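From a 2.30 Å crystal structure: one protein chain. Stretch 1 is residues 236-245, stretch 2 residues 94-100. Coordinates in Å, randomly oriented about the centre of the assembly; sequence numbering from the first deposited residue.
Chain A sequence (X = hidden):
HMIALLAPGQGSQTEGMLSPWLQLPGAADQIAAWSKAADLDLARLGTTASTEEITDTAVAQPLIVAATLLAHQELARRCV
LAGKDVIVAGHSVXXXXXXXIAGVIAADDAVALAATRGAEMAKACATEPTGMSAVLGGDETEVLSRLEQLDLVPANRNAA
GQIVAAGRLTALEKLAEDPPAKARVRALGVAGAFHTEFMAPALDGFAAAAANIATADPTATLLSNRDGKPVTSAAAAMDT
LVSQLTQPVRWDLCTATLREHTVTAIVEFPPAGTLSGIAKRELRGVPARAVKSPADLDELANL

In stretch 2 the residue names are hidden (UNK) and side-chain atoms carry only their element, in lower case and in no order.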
# COMPACT_ATOMS: atom_id res chain seq x y z
N ALA A 236 0.51 17.15 8.51
CA ALA A 236 -0.25 17.02 7.27
C ALA A 236 -0.24 15.57 6.81
O ALA A 236 -1.27 15.01 6.43
CB ALA A 236 0.34 17.92 6.18
N ALA A 237 0.94 14.95 6.85
CA ALA A 237 1.07 13.56 6.43
C ALA A 237 0.20 12.62 7.27
O ALA A 237 -0.53 11.79 6.73
CB ALA A 237 2.53 13.12 6.52
N MET A 238 0.27 12.74 8.59
CA MET A 238 -0.51 11.86 9.45
C MET A 238 -2.01 12.07 9.32
O MET A 238 -2.77 11.10 9.27
CB MET A 238 -0.07 12.00 10.91
CG MET A 238 1.38 11.60 11.15
SD MET A 238 1.79 9.97 10.46
CE MET A 238 1.02 8.89 11.69
N ASP A 239 -2.44 13.33 9.27
CA ASP A 239 -3.86 13.63 9.13
C ASP A 239 -4.38 13.04 7.83
O ASP A 239 -5.48 12.49 7.77
CB ASP A 239 -4.10 15.15 9.13
CG ASP A 239 -3.90 15.78 10.50
OD1 ASP A 239 -3.88 15.03 11.50
OD2 ASP A 239 -3.78 17.02 10.57
N THR A 240 -3.59 13.15 6.77
CA THR A 240 -3.97 12.61 5.48
C THR A 240 -4.01 11.09 5.51
O THR A 240 -4.90 10.47 4.93
CB THR A 240 -3.01 13.09 4.38
OG1 THR A 240 -3.12 14.51 4.26
CG2 THR A 240 -3.34 12.44 3.04
N LEU A 241 -3.04 10.49 6.20
CA LEU A 241 -2.97 9.03 6.32
C LEU A 241 -4.23 8.49 7.01
O LEU A 241 -4.83 7.52 6.56
CB LEU A 241 -1.73 8.62 7.11
CG LEU A 241 -1.62 7.14 7.52
CD1 LEU A 241 -1.62 6.25 6.30
CD2 LEU A 241 -0.36 6.91 8.32
N VAL A 242 -4.63 9.14 8.10
CA VAL A 242 -5.82 8.70 8.83
C VAL A 242 -7.05 8.82 7.93
O VAL A 242 -7.84 7.89 7.80
CB VAL A 242 -6.03 9.55 10.10
CG1 VAL A 242 -7.31 9.12 10.81
CG2 VAL A 242 -4.83 9.38 11.02
N SER A 243 -7.18 9.98 7.29
CA SER A 243 -8.30 10.24 6.41
C SER A 243 -8.38 9.26 5.23
O SER A 243 -9.47 8.90 4.79
CB SER A 243 -8.22 11.68 5.91
OG SER A 243 -9.33 11.99 5.09
N GLN A 244 -7.23 8.83 4.71
CA GLN A 244 -7.22 7.90 3.59
C GLN A 244 -7.95 6.60 3.88
O GLN A 244 -8.30 5.85 2.97
CB GLN A 244 -5.77 7.58 3.16
CG GLN A 244 -5.22 8.56 2.16
CD GLN A 244 -6.12 8.68 0.95
OE1 GLN A 244 -6.27 7.74 0.16
NE2 GLN A 244 -6.73 9.83 0.81
N LEU A 245 -8.17 6.33 5.16
CA LEU A 245 -8.85 5.12 5.57
C LEU A 245 -10.18 4.95 4.84
O LEU A 245 -10.54 3.85 4.43
CB LEU A 245 -9.08 5.13 7.08
CG LEU A 245 -9.25 3.77 7.75
CD1 LEU A 245 -8.01 2.91 7.49
CD2 LEU A 245 -9.44 3.95 9.26
N UNK A 94 0.39 0.40 1.92
CA UNK A 94 1.79 0.69 1.61
C UNK A 94 2.20 2.09 2.02
O UNK A 94 3.37 2.37 2.21
N UNK A 95 1.23 2.99 2.16
CA UNK A 95 1.57 4.34 2.59
C UNK A 95 2.27 4.38 3.95
O UNK A 95 3.14 5.21 4.18
c UNK A 95 -0.99 6.83 1.24
c UNK A 95 0.33 5.23 2.64
o UNK A 95 -0.59 7.71 0.45
c UNK A 95 -0.27 5.51 1.27
o UNK A 95 -1.96 6.99 2.02
N UNK A 96 1.89 3.48 4.85
CA UNK A 96 2.51 3.46 6.18
C UNK A 96 4.00 3.16 6.05
O UNK A 96 4.83 3.78 6.72
c UNK A 96 0.42 2.91 7.48
c UNK A 96 -0.39 1.91 8.30
c UNK A 96 1.83 2.43 7.12
c UNK A 96 2.66 2.24 8.38
N UNK A 97 4.33 2.21 5.18
CA UNK A 97 5.72 1.85 4.94
C UNK A 97 6.41 3.03 4.25
O UNK A 97 7.55 3.37 4.58
c UNK A 97 5.79 0.60 4.06
N UNK A 98 5.72 3.65 3.30
CA UNK A 98 6.26 4.81 2.59
C UNK A 98 6.60 5.92 3.58
O UNK A 98 7.62 6.61 3.44
c UNK A 98 5.26 5.32 1.56
N UNK A 99 5.73 6.10 4.57
CA UNK A 99 5.95 7.13 5.59
C UNK A 99 7.23 6.85 6.37
O UNK A 99 8.00 7.76 6.65
o UNK A 99 0.49 10.42 4.69
c UNK A 99 1.52 9.64 5.15
c UNK A 99 3.28 8.09 4.71
c UNK A 99 1.83 9.63 6.50
c UNK A 99 4.76 7.19 6.55
c UNK A 99 2.24 8.87 4.25
c UNK A 99 3.63 8.06 6.06
c UNK A 99 2.89 8.84 6.95
N UNK A 100 7.43 5.59 6.72
CA UNK A 100 8.63 5.20 7.46
C UNK A 100 9.85 5.38 6.56
O UNK A 100 10.90 5.84 7.01
c UNK A 100 8.52 3.75 7.93

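Position 94 has no side-chain atoms. Nothing of stretch 1 comes near it. A residue of backbone alone is glycine, so this is Gly94. Its carbonyl O accepts a hydrogen bond from the backbone N of position 98, at 2.9 Å.

Position 95 has three side-chain carbons in a row, and the third carries two oxygens. One of these oxygens lies 3.6 Å from CG of Gln244. The first side-chain carbon lies 4.3 Å from CD1 of Leu241. The atoms make a carboxylate at the end of two methylenes, so the residue is Glu95. Its CA-to-CB bond points toward stretch 1. The oxygen near Gln244 is OE2. Neither approach is a hydrogen bond. The other oxygen, OE1, is hydrogen-bonded elsewhere in the structure.

Position 96 has four side-chain carbons and no other element. The chain forks at the first carbon, and one arm is two carbons long. The inner carbon of that arm lies 4.1 Å from CD1 of Leu241. This is Ile96, and the inner carbon is CG1. Its CA-to-CB bond points sideways, yet CG1 makes an apolar contact with Leu241.

Position 97 has one side-chain carbon, out of reach of stretch 1. It is Ala97.

Position 98 also has a single carbon. It touches nothing on stretch 1. It is Ala98.

Position 99 has one carbon, then a ring of six carbons bearing one oxygen. The oxygen lies 2.7 Å from the backbone O of Ala237. A phenol ring on one methylene is tyrosine, so this is Tyr99. Its OH donates a hydrogen bond to that O of Ala237, which also accepts a hydrogen bond from the backbone N of Leu241 at 2.9 Å. CB of Ala237 packs on CE2 of Tyr99 at 3.6 Å. SD of Met238 sits at the ring edge, 3.8 Å from CD2 of Tyr99. CB of Leu241 lies 3.8 Å from CE2 of Tyr99.

Position 100 has one carbon, out of reach of stretch 1. It is Ala100.

The two helices run nearly antiparallel, at 168°, with axes 11.1 Å apart at closest approach. Side chains must bridge that gap. Glu95 and Tyr99 are four residues apart, about one helical turn, and both point toward stretch 1. Their nearest CA partners are Leu241 and Ala237, also one turn apart. Tyr99 gives the largest covered area and the only hydrogen bond between the stretches. Leu241 extends the apolar packing from Tyr99 to Ile96. The contact thus joins one polar anchor to a small apolar patch, burying 302 Å² in all.

Stretch 2 (94-100) GEIAAYA
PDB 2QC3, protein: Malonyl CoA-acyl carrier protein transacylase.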